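Long-range contacts in TqaL (Neurospora crassa, PDB 7EEH), which belongs to the 2OG-Fe dioxygenase family of the cupin clan and holds an iron(III) ion within a largely antiparallel beta fold: residues Phe73-Gly79 / Leu163-Val169; Pro150-Ser156 / Arg277-Lys281; Tyr195-Met201 / Lys265-Met271. The protein carries 1 engineered substitution. All coordinates share one frame; numbering follows the deposited sequence.

Interaction 1: residues Phe73-Gly79 / Leu163-Val169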
loop_
_atom_site.group_PDB
_atom_site.type_symbol
_atom_site.label_atom_id
_atom_site.label_comp_id
_atom_site.label_asym_id
_atom_site.label_seq_id
_atom_site.Cartn_x
_atom_site.Cartn_y
_atom_site.Cartn_z
ATOM N N PHE B 73 21.861 25.414 31.254
ATOM C CA PHE B 73 20.558 24.833 30.954
ATOM C C PHE B 73 20.479 24.247 29.549
ATOM O O PHE B 73 19.401 23.805 29.144
ATOM C CB PHE B 73 19.446 25.880 31.148
ATOM C CG PHE B 73 19.572 26.680 32.425
ATOM C CD1 PHE B 73 19.513 26.054 33.663
ATOM C CD2 PHE B 73 19.760 28.055 32.386
ATOM C CE1 PHE B 73 19.636 26.783 34.836
ATOM C CE2 PHE B 73 19.885 28.791 33.554
ATOM C CZ PHE B 73 19.823 28.151 34.782
ATOM N N ARG B 74 21.579 24.227 28.794
ATOM C CA ARG B 74 21.546 23.629 27.465
ATOM C C ARG B 74 22.886 22.999 27.096
ATOM O O ARG B 74 23.956 23.553 27.370
ATOM C CB ARG B 74 21.136 24.655 26.401
ATOM C CG ARG B 74 22.144 25.751 26.146
ATOM C CD ARG B 74 21.678 26.658 25.035
ATOM N NE ARG B 74 22.314 26.316 23.769
ATOM C CZ ARG B 74 21.691 26.342 22.595
ATOM N NH1 ARG B 74 20.408 26.691 22.531
ATOM N NH2 ARG B 74 22.349 26.013 21.487
ATOM N N ARG B 75 22.808 21.831 26.474
ATOM C CA ARG B 75 23.942 21.173 25.843
ATOM C C ARG B 75 23.614 21.007 24.366
ATOM O O ARG B 75 22.466 20.734 24.009
ATOM C CB ARG B 75 24.230 19.817 26.499
ATOM C CG ARG B 75 24.749 19.926 27.943
ATOM C CD ARG B 75 24.044 18.971 28.886
ATOM N NE ARG B 75 24.225 19.340 30.293
ATOM C CZ ARG B 75 23.812 18.592 31.314
ATOM N NH1 ARG B 75 23.192 17.435 31.089
ATOM N NH2 ARG B 75 24.010 19.003 32.561
ATOM N N SER B 76 24.608 21.184 23.503
ATOM C CA SER B 76 24.276 21.289 22.089
ATOM C C SER B 76 25.494 21.004 21.227
ATOM O O SER B 76 26.641 21.097 21.679
ATOM C CB SER B 76 23.718 22.673 21.773
ATOM O OG SER B 76 24.741 23.521 21.287
ATOM N N ARG B 77 25.211 20.607 19.983
ATOM C CA ARG B 77 26.147 20.627 18.865
ATOM C C ARG B 77 25.395 21.146 17.649
ATOM O O ARG B 77 24.178 20.988 17.556
ATOM C CB ARG B 77 26.738 19.244 18.545
ATOM C CG ARG B 77 27.622 18.678 19.659
ATOM C CD ARG B 77 28.389 17.427 19.273
ATOM N NE ARG B 77 29.305 17.079 20.366
ATOM C CZ ARG B 77 30.538 17.577 20.486
ATOM N NH1 ARG B 77 31.018 18.416 19.573
ATOM N NH2 ARG B 77 31.295 17.238 21.522
ATOM N N ASN B 78 26.108 21.770 16.716
ATOM C CA ASN B 78 25.443 22.225 15.503
ATOM C C ASN B 78 26.336 22.031 14.290
ATOM O O ASN B 78 27.551 21.839 14.397
ATOM C CB ASN B 78 25.009 23.686 15.599
ATOM C CG ASN B 78 26.180 24.629 15.622
ATOM O OD1 ASN B 78 26.609 25.118 14.583
ATOM N ND2 ASN B 78 26.713 24.881 16.809
ATOM N N GLY B 79 25.698 22.079 13.127
ATOM C CA GLY B 79 26.389 21.960 11.859
ATOM C C GLY B 79 25.555 22.559 10.754
ATOM O O GLY B 79 24.319 22.556 10.813
ATOM N N LEU B 163 21.581 22.891 11.501
ATOM C CA LEU B 163 21.034 21.827 12.332
ATOM C C LEU B 163 21.632 21.883 13.733
ATOM O O LEU B 163 22.854 21.838 13.884
ATOM C CB LEU B 163 21.296 20.460 11.698
ATOM C CG LEU B 163 20.582 19.503 12.659
ATOM C CD1 LEU B 163 19.280 18.973 12.183
ATOM C CD2 LEU B 163 21.529 18.420 13.204
ATOM N N PHE B 164 20.772 21.965 14.748
ATOM C CA PHE B 164 21.178 21.867 16.146
ATOM C C PHE B 164 20.664 20.569 16.756
ATOM O O PHE B 164 19.467 20.262 16.668
ATOM C CB PHE B 164 20.649 23.035 16.978
ATOM C CG PHE B 164 21.346 24.331 16.719
ATOM C CD1 PHE B 164 21.058 25.065 15.590
ATOM C CD2 PHE B 164 22.282 24.824 17.618
ATOM C CE1 PHE B 164 21.695 26.273 15.346
ATOM C CE2 PHE B 164 22.923 26.026 17.379
ATOM C CZ PHE B 164 22.627 26.750 16.241
ATOM N N ASN B 165 21.553 19.840 17.409
ATOM C CA ASN B 165 21.175 18.727 18.272
ATOM C C ASN B 165 21.259 19.272 19.696
ATOM O O ASN B 165 22.334 19.681 20.141
ATOM C CB ASN B 165 22.107 17.545 18.034
ATOM C CG ASN B 165 21.728 16.318 18.825
ATOM O OD1 ASN B 165 20.744 16.302 19.578
ATOM N ND2 ASN B 165 22.493 15.268 18.638
ATOM N N LEU B 166 20.123 19.341 20.387
ATOM C CA LEU B 166 19.994 20.182 21.574
ATOM C C LEU B 166 19.349 19.408 22.715
ATOM O O LEU B 166 18.253 18.858 22.559
ATOM C CB LEU B 166 19.160 21.447 21.253
ATOM C CG LEU B 166 18.660 22.293 22.429
ATOM C CD1 LEU B 166 19.825 22.911 23.166
ATOM C CD2 LEU B 166 17.707 23.375 21.975
ATOM N N ARG B 167 20.020 19.379 23.866
ATOM C CA ARG B 167 19.436 18.860 25.097
ATOM C C ARG B 167 19.219 20.033 26.044
ATOM O O ARG B 167 20.183 20.704 26.435
ATOM C CB ARG B 167 20.338 17.798 25.736
ATOM C CG ARG B 167 20.044 17.548 27.212
ATOM C CD ARG B 167 20.782 16.324 27.737
ATOM N NE ARG B 167 20.375 15.099 27.051
ATOM C CZ ARG B 167 20.989 13.929 27.178
ATOM N NH1 ARG B 167 22.044 13.809 27.988
ATOM N NH2 ARG B 167 20.553 12.876 26.495
ATOM N N THR B 168 17.962 20.309 26.379
ATOM C CA THR B 168 17.673 21.324 27.384
ATOM C C THR B 168 17.617 20.665 28.756
ATOM O O THR B 168 17.324 19.478 28.873
ATOM C CB THR B 168 16.359 22.054 27.092
ATOM O OG1 THR B 168 15.264 21.134 27.168
ATOM C CG2 THR B 168 16.401 22.701 25.705
ATOM N N VAL B 169 17.921 21.441 29.795
ATOM C CA VAL B 169 18.013 20.931 31.165
ATOM C C VAL B 169 17.234 21.869 32.080
ATOM O O VAL B 169 17.492 23.077 32.096
ATOM C CB VAL B 169 19.473 20.811 31.638
ATOM C CG1 VAL B 169 19.533 20.193 33.025
ATOM C CG2 VAL B 169 20.294 19.994 30.654
#
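Arg74-Gly79 and Leu163-Val169 form one antiparallel strand pair of the large sheet of a cupin-type fold, with Phe73 leading into it at a corner of the chain. The evidence is the axis geometry, a closest approach of 4.7 Å between directions 170° apart, and the regular spacing of bonds. Hydrogen-bonded pairs Arg75-Arg167, Arg77-Asn165 and Gly79-Leu163 each exchange two backbone bonds; at Arg75 these are Arg75 N to Arg167 O (2.9 Å) and Arg167 N to Arg75 O (2.8 Å). At the corner the ladder ends in a single bond from Val169 N to Phe73 O (2.9 Å), whose donor stands 45° above the carbonyl plane.

On the face carrying Asn78 and Phe164, the methylene of Asn78 lies over the ring: its CB is 3.7 Å from the centroid of the Phe164 ring, a CH-pi contact. With CG between the backbone N and the carbonyl carbon (chi1 68°), the Asn78 amide runs alongside the ring and points the same way. Arg74, bent at chi3, runs along this face toward Phe164. Its guanidinium takes Leu166 CD1 over one face (3.9 Å from Arg74 NH1), while Phe164 CD2 lies at the guanidinium edge, 4.0 Å from Arg74 NH2. On the reverse face, a bend at chi2 puts one face of the Arg75 guanidinium against Val169 CG2, which lies over its centre, 3.8 Å from Arg75 CZ.

Strand 158-170 is an inner strand, for Phe164 and Leu166 bond through their backbones to Ile273 and Met271 of strand 267-277. Arg167 reaches Asp270 of that strand in a salt bridge and also Asn63, whereas Arg77 turns away to carbonyls of Asn64, Phe117 and Glu119. Leu163 and Asn165 pack against Leu124 of helix 122-125.

Interaction 2: residues Pro150-Ser156 / Arg277-Lys281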
loop_
_atom_site.group_PDB
_atom_site.type_symbol
_atom_site.label_atom_id
_atom_site.label_comp_id
_atom_site.label_asym_id
_atom_site.label_seq_id
_atom_site.Cartn_x
_atom_site.Cartn_y
_atom_site.Cartn_z
ATOM N N PRO B 150 12.815 39.305 1.964
ATOM C CA PRO B 150 13.597 40.198 1.093
ATOM C C PRO B 150 15.096 40.022 1.196
ATOM O O PRO B 150 15.798 40.262 0.211
ATOM C CB PRO B 150 13.165 41.595 1.556
ATOM C CG PRO B 150 11.765 41.397 2.004
ATOM C CD PRO B 150 11.754 40.035 2.676
ATOM N N ARG B 151 15.620 39.594 2.341
ATOM C CA ARG B 151 17.069 39.526 2.475
ATOM C C ARG B 151 17.664 38.255 1.889
ATOM O O ARG B 151 18.885 38.103 1.919
ATOM C CB ARG B 151 17.475 39.669 3.950
ATOM C CG ARG B 151 17.161 38.457 4.809
ATOM C CD ARG B 151 17.586 38.654 6.268
ATOM N NE ARG B 151 18.462 37.581 6.746
ATOM C CZ ARG B 151 18.028 36.456 7.321
ATOM N NH1 ARG B 151 16.723 36.243 7.487
ATOM N NH2 ARG B 151 18.897 35.537 7.733
ATOM N N LEU B 152 16.853 37.353 1.334
ATOM C CA LEU B 152 17.352 36.073 0.865
ATOM C C LEU B 152 17.168 35.940 -0.640
ATOM O O LEU B 152 16.361 36.641 -1.250
ATOM C CB LEU B 152 16.650 34.918 1.583
ATOM C CG LEU B 152 16.752 34.955 3.105
ATOM C CD1 LEU B 152 15.993 33.784 3.705
ATOM C CD2 LEU B 152 18.215 34.942 3.524
ATOM N N ASP B 153 17.908 35.008 -1.230
ATOM C CA ASP B 153 17.997 34.877 -2.688
ATOM C C ASP B 153 17.285 33.605 -3.151
ATOM O O ASP B 153 17.857 32.510 -3.128
ATOM C CB ASP B 153 19.455 34.897 -3.147
ATOM C CG ASP B 153 19.598 34.691 -4.657
ATOM O OD1 ASP B 153 18.583 34.790 -5.380
ATOM O OD2 ASP B 153 20.726 34.436 -5.127
ATOM N N TYR B 154 16.063 33.771 -3.648
ATOM C CA TYR B 154 15.250 32.653 -4.094
ATOM C C TYR B 154 15.517 32.267 -5.538
ATOM O O TYR B 154 14.876 31.348 -6.043
ATOM C CB TYR B 154 13.763 32.966 -3.867
ATOM C CG TYR B 154 13.473 33.114 -2.393
ATOM C CD1 TYR B 154 13.716 34.312 -1.738
ATOM C CD2 TYR B 154 13.024 32.036 -1.640
ATOM C CE1 TYR B 154 13.488 34.445 -0.377
ATOM C CE2 TYR B 154 12.791 32.159 -0.276
ATOM C CZ TYR B 154 13.023 33.365 0.352
ATOM O OH TYR B 154 12.810 33.490 1.712
ATOM N N SER B 155 16.466 32.914 -6.208
ATOM C CA SER B 155 16.927 32.392 -7.484
ATOM C C SER B 155 17.924 31.255 -7.314
ATOM O O SER B 155 18.202 30.537 -8.280
ATOM C CB SER B 155 17.551 33.509 -8.323
ATOM O OG SER B 155 18.669 34.064 -7.660
ATOM N N SER B 156 18.441 31.044 -6.110
ATOM C CA SER B 156 19.485 30.051 -5.932
ATOM C C SER B 156 18.910 28.640 -6.029
ATOM O O SER B 156 17.709 28.410 -5.859
ATOM C CB SER B 156 20.179 30.248 -4.585
ATOM O OG SER B 156 20.771 29.043 -4.139
ATOM N N ARG B 277 16.890 27.716 5.029
ATOM C CA ARG B 277 16.550 28.944 4.311
ATOM C C ARG B 277 17.363 29.056 3.029
ATOM O O ARG B 277 18.388 28.390 2.857
ATOM C CB ARG B 277 16.784 30.183 5.175
ATOM C CG ARG B 277 18.255 30.358 5.632
ATOM C CD ARG B 277 18.503 31.778 6.146
ATOM N NE ARG B 277 19.827 31.941 6.760
ATOM C CZ ARG B 277 20.971 31.989 6.077
ATOM N NH1 ARG B 277 20.973 31.893 4.751
ATOM N NH2 ARG B 277 22.122 32.148 6.715
ATOM N N ARG B 278 16.875 29.901 2.111
ATOM C CA ARG B 278 17.671 30.299 0.958
ATOM C C ARG B 278 18.856 31.151 1.435
ATOM O O ARG B 278 18.804 31.751 2.511
ATOM C CB ARG B 278 16.817 31.075 -0.050
ATOM C CG ARG B 278 15.656 30.257 -0.669
ATOM C CD ARG B 278 16.189 29.117 -1.508
ATOM N NE ARG B 278 15.314 28.701 -2.610
ATOM C CZ ARG B 278 15.568 27.640 -3.382
ATOM N NH1 ARG B 278 16.655 26.900 -3.158
ATOM N NH2 ARG B 278 14.746 27.301 -4.371
ATOM N N PRO B 279 19.938 31.204 0.659
ATOM C CA PRO B 279 21.115 31.976 1.087
ATOM C C PRO B 279 20.832 33.467 1.120
ATOM O O PRO B 279 19.899 33.971 0.487
ATOM C CB PRO B 279 22.177 31.645 0.033
ATOM C CG PRO B 279 21.412 31.188 -1.155
ATOM C CD PRO B 279 20.156 30.535 -0.637
ATOM N N VAL B 280 21.672 34.181 1.874
ATOM C CA VAL B 280 21.568 35.632 1.930
ATOM C C VAL B 280 21.908 36.234 0.570
ATOM O O VAL B 280 22.825 35.777 -0.124
ATOM C CB VAL B 280 22.480 36.189 3.034
ATOM C CG1 VAL B 280 22.429 37.708 3.076
ATOM C CG2 VAL B 280 22.074 35.615 4.390
ATOM N N LYS B 281 21.171 37.283 0.192
ATOM C CA LYS B 281 21.331 37.928 -1.101
ATOM C C LYS B 281 22.556 38.838 -1.100
ATOM O O LYS B 281 22.727 39.664 -0.201
ATOM C CB LYS B 281 20.074 38.739 -1.442
ATOM C CG LYS B 281 19.754 38.856 -2.934
ATOM C CD LYS B 281 18.656 39.902 -3.194
ATOM C CE LYS B 281 17.543 39.794 -2.161
ATOM N NZ LYS B 281 16.174 40.221 -2.609
#
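Leu152 and Val280 are joined by a single backbone bridge, CA to CA 4.4 Å, between two irregular segments, the second starting at the last residue of strand 267-277. Two bonds define it: Lys281 N gives to Arg151 O (3.0 Å, nearly straight at 169°), and Asp153 N gives to Pro279 O (2.8 Å). Beyond the bridge, Asp153 to Ser156 make a type I beta turn whose closing bond is weak. Asp153 OD1 also accepts from Ser155 N, an Asx turn.

Leu152 starts out away from the other segment, yet its CD2 lies 3.4 Å from Arg278 O and 4.0 Å from Val280 CG2. Tyr154 and Arg278 form the other main side-chain contact: the Arg278 chain crosses one ring face, with Arg278 CG 3.3 Å from Tyr154 CD2 and CB in a CH-pi contact. The bend at chi2 (-65°) carries the guanidinium past the ring, its plane 78° from that of the ring, and Ser156 O then lies over one guanidinium face. The angle there is too poor for a hydrogen bond. Lys281 curls back, bent at chi3, to a weak bond from its NZ to Pro150 O (2.8 Å). Arg151 NH2 and Arg277 NE are like charges 3.8 Å apart; the Arg277 salt bridge to Asp293 would probably ease this, and Arg151 bonds to Gly187 O.

The bridge lies at the surface, where the loop after helix 128-141 meets the chain leaving strand 267-277. Tyr154 stacks on His148 and bonds to Asp189 through OH, and Arg278 makes a cation-pi contact with Trp159 of strand 158-170. Pro279 rests on Asp293 and Phe295, in the region leading toward strand 304-306.

Interaction 3: residues Tyr195-Met201 / Lys265-Met271; sequences YLGSKNM and KEATRDM
Backbone bonds pair Tyr195-Lys199 with Ala267-Met271 as antiparallel strands, their axes 176° apart. Leu196 and Gly197 both face Asp270, a classic beta bulge: Leu196 N gives to Asp270 O (2.8 Å), and Asp270 N to Gly197 O (2.8 Å). Past the bulge, Lys199 and Thr268 exchange two bonds. At the strand end Asn200 continues the pairing through its side chain, ND2 giving to Glu266 O (3.1 Å) from above the carbonyl plane, 71° out of it; Asn200 OD1 accepts from Asp262 N.

The charged contact is the salt bridge of Lys199 NZ with Glu266 OE2 (2.9 Å), made through the anti lone pair of that oxygen. Lys199, bent at chi3 (71°), reaches across to it. A water accepts a weak bond from Lys199 NZ and is hydrogen-bonded to Thr268 OG1.

Selenium and aromatic contacts lie around Tyr195 and Arg269. Selenomethionine Met271 meets Tyr195 obliquely, its SE 5.2 Å from the Tyr195 ring centroid, a Met-aromatic contact. Arg269 runs extended past two selenomethionines: Met271 SE over one guanidinium face, Met201 SE at its edge and 3.8 Å from Arg269 CD. Tyr195 OH and Ser198 OG are hydrogen-bonded (2.8 Å).

The chemistry differs from face to face. Lys199 and Glu266 pair toward the exposed end of the strands, where solvent would probably weaken their attraction, whereas the guanidinium of the buried Arg269 has Met271 SE over one face, which would limit its rotation. The Arg269 side chain is about 5 Å from a bound 2-amino-2-hydroxymethyl-propane-1,3-diol, probably from the crystallisation liquor, which may mark a pocket.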
loop_
_atom_site.group_PDB
_atom_site.type_symbol
_atom_site.label_atom_id
_atom_site.label_comp_id
_atom_site.label_asym_id
_atom_site.label_seq_id
_atom_site.Cartn_x
_atom_site.Cartn_y
_atom_site.Cartn_z
ATOM N N TYR B 195 11.873 15.065 17.746
ATOM C CA TYR B 195 12.096 14.670 19.126
ATOM C C TYR B 195 12.884 13.370 19.178
ATOM O O TYR B 195 12.527 12.389 18.519
ATOM C CB TYR B 195 10.743 14.518 19.810
ATOM C CG TYR B 195 10.703 13.879 21.165
ATOM C CD1 TYR B 195 10.659 12.493 21.305
ATOM C CD2 TYR B 195 10.621 14.660 22.308
ATOM C CE1 TYR B 195 10.576 11.904 22.562
ATOM C CE2 TYR B 195 10.541 14.083 23.565
ATOM C CZ TYR B 195 10.518 12.711 23.683
ATOM O OH TYR B 195 10.424 12.147 24.934
ATOM N N LEU B 196 13.956 13.363 19.961
ATOM C CA LEU B 196 14.767 12.165 20.114
ATOM C C LEU B 196 14.509 11.421 21.417
ATOM O O LEU B 196 14.640 10.193 21.443
ATOM C CB LEU B 196 16.258 12.513 20.038
ATOM C CG LEU B 196 16.744 13.045 18.692
ATOM C CD1 LEU B 196 18.267 13.300 18.752
ATOM C CD2 LEU B 196 16.353 12.046 17.588
ATOM N N GLY B 197 14.181 12.129 22.487
ATOM C CA GLY B 197 13.939 11.503 23.772
ATOM C C GLY B 197 13.814 12.569 24.840
ATOM O O GLY B 197 13.954 13.766 24.575
ATOM N N SER B 198 13.550 12.108 26.061
ATOM C CA SER B 198 13.469 12.991 27.220
ATOM C C SER B 198 13.630 12.181 28.506
ATOM O O SER B 198 13.633 10.949 28.490
ATOM C CB SER B 198 12.153 13.747 27.240
ATOM O OG SER B 198 11.084 12.881 27.580
ATOM N N LYS B 199 13.731 12.903 29.626
ATOM C CA LYS B 199 13.969 12.316 30.948
ATOM C C LYS B 199 13.211 13.124 31.991
ATOM O O LYS B 199 13.452 14.328 32.125
ATOM C CB LYS B 199 15.463 12.301 31.281
ATOM C CG LYS B 199 15.882 11.320 32.394
ATOM C CD LYS B 199 17.383 11.457 32.732
ATOM C CE LYS B 199 17.698 12.776 33.462
ATOM N NZ LYS B 199 19.124 12.903 33.898
ATOM N N ASN B 200 12.303 12.463 32.721
ATOM C CA ASN B 200 11.562 13.079 33.833
ATOM C C ASN B 200 10.692 14.238 33.355
ATOM O O ASN B 200 10.540 15.258 34.032
ATOM C CB ASN B 200 12.497 13.535 34.958
ATOM C CG ASN B 200 11.733 14.060 36.185
ATOM O OD1 ASN B 200 10.640 13.581 36.509
ATOM N ND2 ASN B 200 12.288 15.076 36.834
HETATM N N MSE B 201 10.102 14.082 32.184
HETATM C CA MSE B 201 9.311 15.166 31.645
HETATM C C MSE B 201 7.837 14.868 31.823
HETATM O O MSE B 201 7.353 13.843 31.358
HETATM C CB MSE B 201 9.655 15.386 30.169
HETATM C CG MSE B 201 8.736 16.324 29.427
HETATM SE SE MSE B 201 9.528 16.919 27.703
HETATM C CE MSE B 201 9.350 15.353 26.672
ATOM N N LYS B 265 13.796 16.365 40.709
ATOM C CA LYS B 265 14.856 15.936 39.807
ATOM C C LYS B 265 14.878 16.796 38.549
ATOM O O LYS B 265 13.918 17.505 38.229
ATOM C CB LYS B 265 14.693 14.464 39.421
ATOM C CG LYS B 265 14.566 13.536 40.600
ATOM C CD LYS B 265 14.541 12.091 40.145
ATOM C CE LYS B 265 14.382 11.147 41.321
ATOM N NZ LYS B 265 14.055 9.766 40.868
ATOM N N GLU B 266 15.992 16.721 37.828
ATOM C CA GLU B 266 16.105 17.478 36.595
ATOM C C GLU B 266 15.303 16.806 35.485
ATOM O O GLU B 266 15.076 15.592 35.491
ATOM C CB GLU B 266 17.566 17.623 36.172
ATOM C CG GLU B 266 18.176 16.330 35.652
ATOM C CD GLU B 266 19.565 16.526 35.076
ATOM O OE1 GLU B 266 20.162 17.599 35.320
ATOM O OE2 GLU B 266 20.058 15.608 34.377
ATOM N N ALA B 267 14.866 17.614 34.530
ATOM C CA ALA B 267 14.201 17.119 33.337
ATOM C C ALA B 267 15.003 17.543 32.113
ATOM O O ALA B 267 15.465 18.683 32.029
ATOM C CB ALA B 267 12.764 17.644 33.249
ATOM N N THR B 268 15.171 16.621 31.166
ATOM C CA THR B 268 15.891 16.906 29.932
ATOM C C THR B 268 15.013 16.577 28.728
ATOM O O THR B 268 14.138 15.715 28.799
ATOM C CB THR B 268 17.196 16.110 29.856
ATOM O OG1 THR B 268 16.899 14.710 29.809
ATOM C CG2 THR B 268 18.058 16.380 31.069
ATOM N N ARG B 269 15.274 17.252 27.615
ATOM C CA ARG B 269 14.531 17.032 26.371
ATOM C C ARG B 269 15.518 17.113 25.221
ATOM O O ARG B 269 16.208 18.127 25.082
ATOM C CB ARG B 269 13.433 18.083 26.197
ATOM C CG ARG B 269 12.505 17.892 24.990
ATOM C CD ARG B 269 11.404 18.926 25.090
ATOM N NE ARG B 269 10.531 19.010 23.924
ATOM C CZ ARG B 269 10.629 19.913 22.954
ATOM N NH1 ARG B 269 11.599 20.827 22.958
ATOM N NH2 ARG B 269 9.737 19.899 21.968
ATOM N N ASP B 270 15.590 16.066 24.403
ATOM C CA ASP B 270 16.557 15.987 23.308
ATOM C C ASP B 270 15.849 16.200 21.971
ATOM O O ASP B 270 14.923 15.455 21.636
ATOM C CB ASP B 270 17.275 14.642 23.313
ATOM C CG ASP B 270 17.955 14.345 24.648
ATOM O OD1 ASP B 270 18.262 15.301 25.385
ATOM O OD2 ASP B 270 18.161 13.157 24.955
HETATM N N MSE B 271 16.311 17.190 21.204
HETATM C CA MSE B 271 15.715 17.565 19.913
HETATM C C MSE B 271 16.757 17.598 18.801
HETATM O O MSE B 271 17.936 17.854 19.059
HETATM C CB MSE B 271 15.074 18.959 19.982
HETATM C CG MSE B 271 13.954 19.142 21.002
HETATM SE SE MSE B 271 12.483 17.884 20.816
HETATM C CE MSE B 271 11.702 18.782 19.230
HETATM O O HOH W 1 19.358 13.314 30.680
#

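How the interactions relate
From the N terminus, 73-79 waits 84 residues for its partner 163-169. Before that loop closes, 150-156 opens interaction 2, which ends only at 277-281, so interactions 1 and 2 cross. Interaction 3 opens and closes within the span of interaction 2 and follows interaction 1 in series. Interactions 1 and 3 touch, because strands 158-170 and 267-277 are neighbours in the large sheet: together they order strands 74-84, 158-170, 267-277 and 190-199 side by side. Interaction 2 joins loops at the far end, before strand 158-170 and after 267-277, its centre about 35 Å from that of interaction 3.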